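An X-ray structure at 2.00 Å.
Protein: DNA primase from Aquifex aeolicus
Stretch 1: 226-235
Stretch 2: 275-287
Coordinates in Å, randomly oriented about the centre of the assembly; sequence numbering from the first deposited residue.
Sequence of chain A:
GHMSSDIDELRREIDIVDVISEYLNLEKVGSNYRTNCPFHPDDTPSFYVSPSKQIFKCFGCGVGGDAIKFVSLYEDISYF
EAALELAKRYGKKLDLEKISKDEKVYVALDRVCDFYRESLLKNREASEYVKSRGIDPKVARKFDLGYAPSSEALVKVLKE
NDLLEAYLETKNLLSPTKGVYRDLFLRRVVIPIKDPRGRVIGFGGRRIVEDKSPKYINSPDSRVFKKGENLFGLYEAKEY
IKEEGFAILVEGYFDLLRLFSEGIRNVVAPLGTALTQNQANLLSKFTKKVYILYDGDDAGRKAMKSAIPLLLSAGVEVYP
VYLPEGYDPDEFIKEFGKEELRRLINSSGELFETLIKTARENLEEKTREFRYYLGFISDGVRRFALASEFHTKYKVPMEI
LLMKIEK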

# COMPACT_ATOMS: atom_id res chain seq x y z
N LYS A 226 -3.98 -8.48 8.60
CA LYS A 226 -2.86 -8.60 9.54
C LYS A 226 -1.80 -7.55 9.20
O LYS A 226 -1.14 -7.65 8.17
CB LYS A 226 -2.26 -10.01 9.50
CG LYS A 226 -3.29 -11.17 9.42
CD LYS A 226 -3.27 -12.03 10.67
CE LYS A 226 -4.37 -13.12 10.66
NZ LYS A 226 -4.37 -14.00 9.45
N LYS A 227 -1.68 -6.55 10.07
CA LYS A 227 -0.81 -5.40 9.77
C LYS A 227 0.64 -5.83 9.60
O LYS A 227 1.32 -5.36 8.69
CB LYS A 227 -0.97 -4.25 10.79
CG LYS A 227 -0.36 -4.47 12.17
CD LYS A 227 -1.06 -3.65 13.25
CE LYS A 227 -0.43 -2.27 13.44
NZ LYS A 227 -1.28 -1.36 14.31
N GLY A 228 1.09 -6.79 10.41
CA GLY A 228 2.46 -7.26 10.40
C GLY A 228 2.86 -8.07 9.18
O GLY A 228 4.03 -8.38 9.03
N GLU A 229 1.91 -8.38 8.30
CA GLU A 229 2.15 -9.27 7.16
C GLU A 229 1.95 -8.58 5.79
O GLU A 229 2.11 -9.22 4.73
CB GLU A 229 1.23 -10.48 7.27
CG GLU A 229 1.48 -11.30 8.55
CD GLU A 229 0.66 -12.57 8.61
OE1 GLU A 229 0.27 -13.10 7.54
OE2 GLU A 229 0.39 -13.04 9.74
N ASN A 230 1.62 -7.29 5.82
CA ASN A 230 1.34 -6.51 4.61
C ASN A 230 2.20 -5.25 4.52
O ASN A 230 2.62 -4.71 5.54
CB ASN A 230 -0.15 -6.13 4.58
CG ASN A 230 -1.06 -7.31 4.31
OD1 ASN A 230 -1.25 -7.69 3.16
ND2 ASN A 230 -1.59 -7.93 5.38
N LEU A 231 2.45 -4.79 3.29
CA LEU A 231 3.15 -3.53 3.11
C LEU A 231 2.26 -2.55 2.37
O LEU A 231 1.72 -2.88 1.30
CB LEU A 231 4.47 -3.71 2.33
CG LEU A 231 5.65 -4.32 3.09
CD1 LEU A 231 6.67 -4.89 2.12
CD2 LEU A 231 6.30 -3.30 4.02
N PHE A 232 2.11 -1.36 2.93
CA PHE A 232 1.42 -0.30 2.21
C PHE A 232 2.14 -0.01 0.90
O PHE A 232 3.38 0.17 0.87
CB PHE A 232 1.36 0.98 3.03
CG PHE A 232 0.52 2.06 2.38
CD1 PHE A 232 -0.85 1.85 2.18
CD2 PHE A 232 1.08 3.26 1.98
CE1 PHE A 232 -1.64 2.84 1.58
CE2 PHE A 232 0.30 4.27 1.38
CZ PHE A 232 -1.05 4.06 1.17
N GLY A 233 1.36 0.10 -0.18
CA GLY A 233 1.88 0.47 -1.47
C GLY A 233 2.42 -0.68 -2.32
O GLY A 233 2.74 -0.47 -3.48
N LEU A 234 2.53 -1.88 -1.77
CA LEU A 234 3.08 -2.98 -2.55
C LEU A 234 2.34 -3.23 -3.88
O LEU A 234 2.96 -3.35 -4.94
CB LEU A 234 3.21 -4.26 -1.72
CG LEU A 234 4.01 -5.40 -2.30
CD1 LEU A 234 5.46 -4.97 -2.63
CD2 LEU A 234 3.99 -6.53 -1.28
N TYR A 235 1.01 -3.24 -3.82
CA TYR A 235 0.21 -3.47 -5.00
C TYR A 235 0.53 -2.40 -6.06
O TYR A 235 0.74 -2.69 -7.24
CB TYR A 235 -1.28 -3.42 -4.65
CG TYR A 235 -2.17 -3.36 -5.87
CD1 TYR A 235 -2.90 -2.21 -6.17
CD2 TYR A 235 -2.30 -4.48 -6.72
CE1 TYR A 235 -3.75 -2.18 -7.28
CE2 TYR A 235 -3.13 -4.46 -7.82
CZ TYR A 235 -3.84 -3.30 -8.11
OH TYR A 235 -4.67 -3.26 -9.22
N LEU A 275 8.93 -1.74 10.60
CA LEU A 275 9.04 -2.88 9.73
C LEU A 275 9.11 -4.17 10.59
O LEU A 275 9.79 -4.20 11.61
CB LEU A 275 10.27 -2.73 8.84
CG LEU A 275 10.52 -3.90 7.90
CD1 LEU A 275 9.66 -3.75 6.67
CD2 LEU A 275 12.01 -3.91 7.52
N THR A 276 8.38 -5.21 10.19
CA THR A 276 8.48 -6.51 10.84
C THR A 276 9.24 -7.45 9.95
O THR A 276 9.39 -7.21 8.77
CB THR A 276 7.10 -7.13 11.09
OG1 THR A 276 6.51 -7.50 9.84
CG2 THR A 276 6.13 -6.10 11.74
N GLN A 277 9.71 -8.56 10.53
CA GLN A 277 10.32 -9.63 9.73
C GLN A 277 9.42 -10.16 8.61
O GLN A 277 9.89 -10.37 7.47
CB GLN A 277 10.76 -10.79 10.65
CG GLN A 277 11.66 -11.82 9.92
CD GLN A 277 12.99 -11.20 9.45
OE1 GLN A 277 13.27 -11.11 8.25
NE2 GLN A 277 13.80 -10.82 10.39
N ASN A 278 8.13 -10.39 8.91
CA ASN A 278 7.22 -10.87 7.86
C ASN A 278 7.16 -9.86 6.71
O ASN A 278 7.11 -10.26 5.58
CB ASN A 278 5.80 -11.14 8.39
CG ASN A 278 5.70 -12.44 9.18
OD1 ASN A 278 6.57 -13.31 9.06
ND2 ASN A 278 4.65 -12.57 10.00
N GLN A 279 7.16 -8.56 7.02
CA GLN A 279 7.18 -7.54 5.97
C GLN A 279 8.51 -7.53 5.17
O GLN A 279 8.50 -7.38 3.93
CB GLN A 279 6.92 -6.14 6.55
CG GLN A 279 5.49 -5.92 7.03
CD GLN A 279 5.38 -4.76 8.01
OE1 GLN A 279 6.40 -4.16 8.42
NE2 GLN A 279 4.15 -4.45 8.41
N ALA A 280 9.64 -7.68 5.87
CA ALA A 280 10.93 -7.80 5.20
C ALA A 280 10.99 -9.06 4.31
O ALA A 280 11.43 -8.99 3.17
CB ALA A 280 12.06 -7.76 6.20
N ASN A 281 10.54 -10.21 4.84
CA ASN A 281 10.40 -11.44 4.05
C ASN A 281 9.54 -11.19 2.81
O ASN A 281 9.91 -11.57 1.71
CB ASN A 281 9.74 -12.57 4.88
CG ASN A 281 10.63 -13.09 6.03
OD1 ASN A 281 10.16 -13.87 6.86
ND2 ASN A 281 11.87 -12.65 6.10
N LEU A 282 8.35 -10.60 2.99
CA LEU A 282 7.47 -10.30 1.87
C LEU A 282 8.17 -9.41 0.83
O LEU A 282 8.17 -9.69 -0.38
CB LEU A 282 6.14 -9.67 2.35
CG LEU A 282 5.23 -9.08 1.26
CD1 LEU A 282 4.59 -10.21 0.38
CD2 LEU A 282 4.12 -8.20 1.91
N LEU A 283 8.81 -8.34 1.30
CA LEU A 283 9.52 -7.46 0.36
C LEU A 283 10.56 -8.23 -0.45
O LEU A 283 10.70 -8.00 -1.66
CB LEU A 283 10.18 -6.28 1.10
CG LEU A 283 10.84 -5.14 0.32
CD1 LEU A 283 10.00 -4.67 -0.89
CD2 LEU A 283 11.15 -3.93 1.27
N SER A 284 11.26 -9.17 0.20
CA SER A 284 12.33 -9.94 -0.46
C SER A 284 11.84 -10.79 -1.63
O SER A 284 12.61 -11.12 -2.52
CB SER A 284 13.08 -10.80 0.53
OG SER A 284 12.27 -11.87 0.97
N LYS A 285 10.57 -11.13 -1.62
CA LYS A 285 9.96 -11.83 -2.76
C LYS A 285 9.87 -10.93 -4.01
O LYS A 285 9.65 -11.44 -5.12
CB LYS A 285 8.56 -12.37 -2.41
CG LYS A 285 8.49 -13.25 -1.17
CD LYS A 285 7.06 -13.85 -1.06
CE LYS A 285 6.78 -14.51 0.30
NZ LYS A 285 5.34 -14.31 0.77
N PHE A 286 10.03 -9.61 -3.85
CA PHE A 286 9.90 -8.70 -5.02
C PHE A 286 11.20 -8.08 -5.42
O PHE A 286 11.35 -7.60 -6.56
CB PHE A 286 8.87 -7.60 -4.76
CG PHE A 286 7.49 -8.13 -4.57
CD1 PHE A 286 6.60 -8.19 -5.65
CD2 PHE A 286 7.10 -8.67 -3.35
CE1 PHE A 286 5.32 -8.74 -5.50
CE2 PHE A 286 5.84 -9.22 -3.19
CZ PHE A 286 4.94 -9.24 -4.27
N THR A 287 12.15 -8.06 -4.50
CA THR A 287 13.41 -7.42 -4.76
C THR A 287 14.51 -7.88 -3.80
O THR A 287 14.22 -8.31 -2.68
CB THR A 287 13.25 -5.88 -4.68
OG1 THR A 287 14.44 -5.26 -5.16
CG2 THR A 287 13.11 -5.41 -3.20

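A helix that packs against an irregular segment must answer two demands at once: the segment's carbonyls can take donors from the helix, and its apolar side chains need cover. The contact between residues 226-235 and 275-287 of Aquifex aeolicus DNA primase, which buries 533 Å² counted over both sides, meets them through polar contacts near the start of the helix and apolar ones that run on to Phe286.

Leu231 and Leu234 cover the most surface, with Gln279 next. Gln279 serves the polar end. Its NE2 donates to Lys227 O at 3.0 Å and, more weakly, to Asn230 O at 3.3 Å, so one amide group ties together two carbonyls of the turning backbone. The other end of the same amide is held too, because Thr276 N donates to Gln279 OE1 at 2.9 Å. Thr276 returns the favour as the N-cap: Gln279 N donates to Thr276 OG1 at 3.1 Å, while that hydroxyl donates in turn to Gly228 O, 2.8 Å from OG1. A single oxygen thus caps the helix and anchors the neighbouring segment.

Beyond this polar cluster the contact turns apolar. The CA-to-CB bond of Leu231 points sideways, yet the end of its side chain comes nearer the helix, where CD1 lies 3.6 Å from Gln279 O and 3.9 Å from Leu283 CB. Its CD2 reaches Leu275 CD1 at 4.3 Å.

The CA-to-CB bond of Leu234, by contrast, points toward the second stretch. Leu234 CD2 meets Leu282 CD2 at 3.6 Å and Phe286 CE2 at 3.8 Å, while Leu234 CD1 sits 4.2 Å from the centroid of the Phe286 ring, only 14° off its normal, a CH-pi contact over the face. Leu282 links the two leucines, since its CD2 also lies 4.2 Å from Leu231 CD1. Direction at CB therefore does not by itself predict burial: both leucines are well covered.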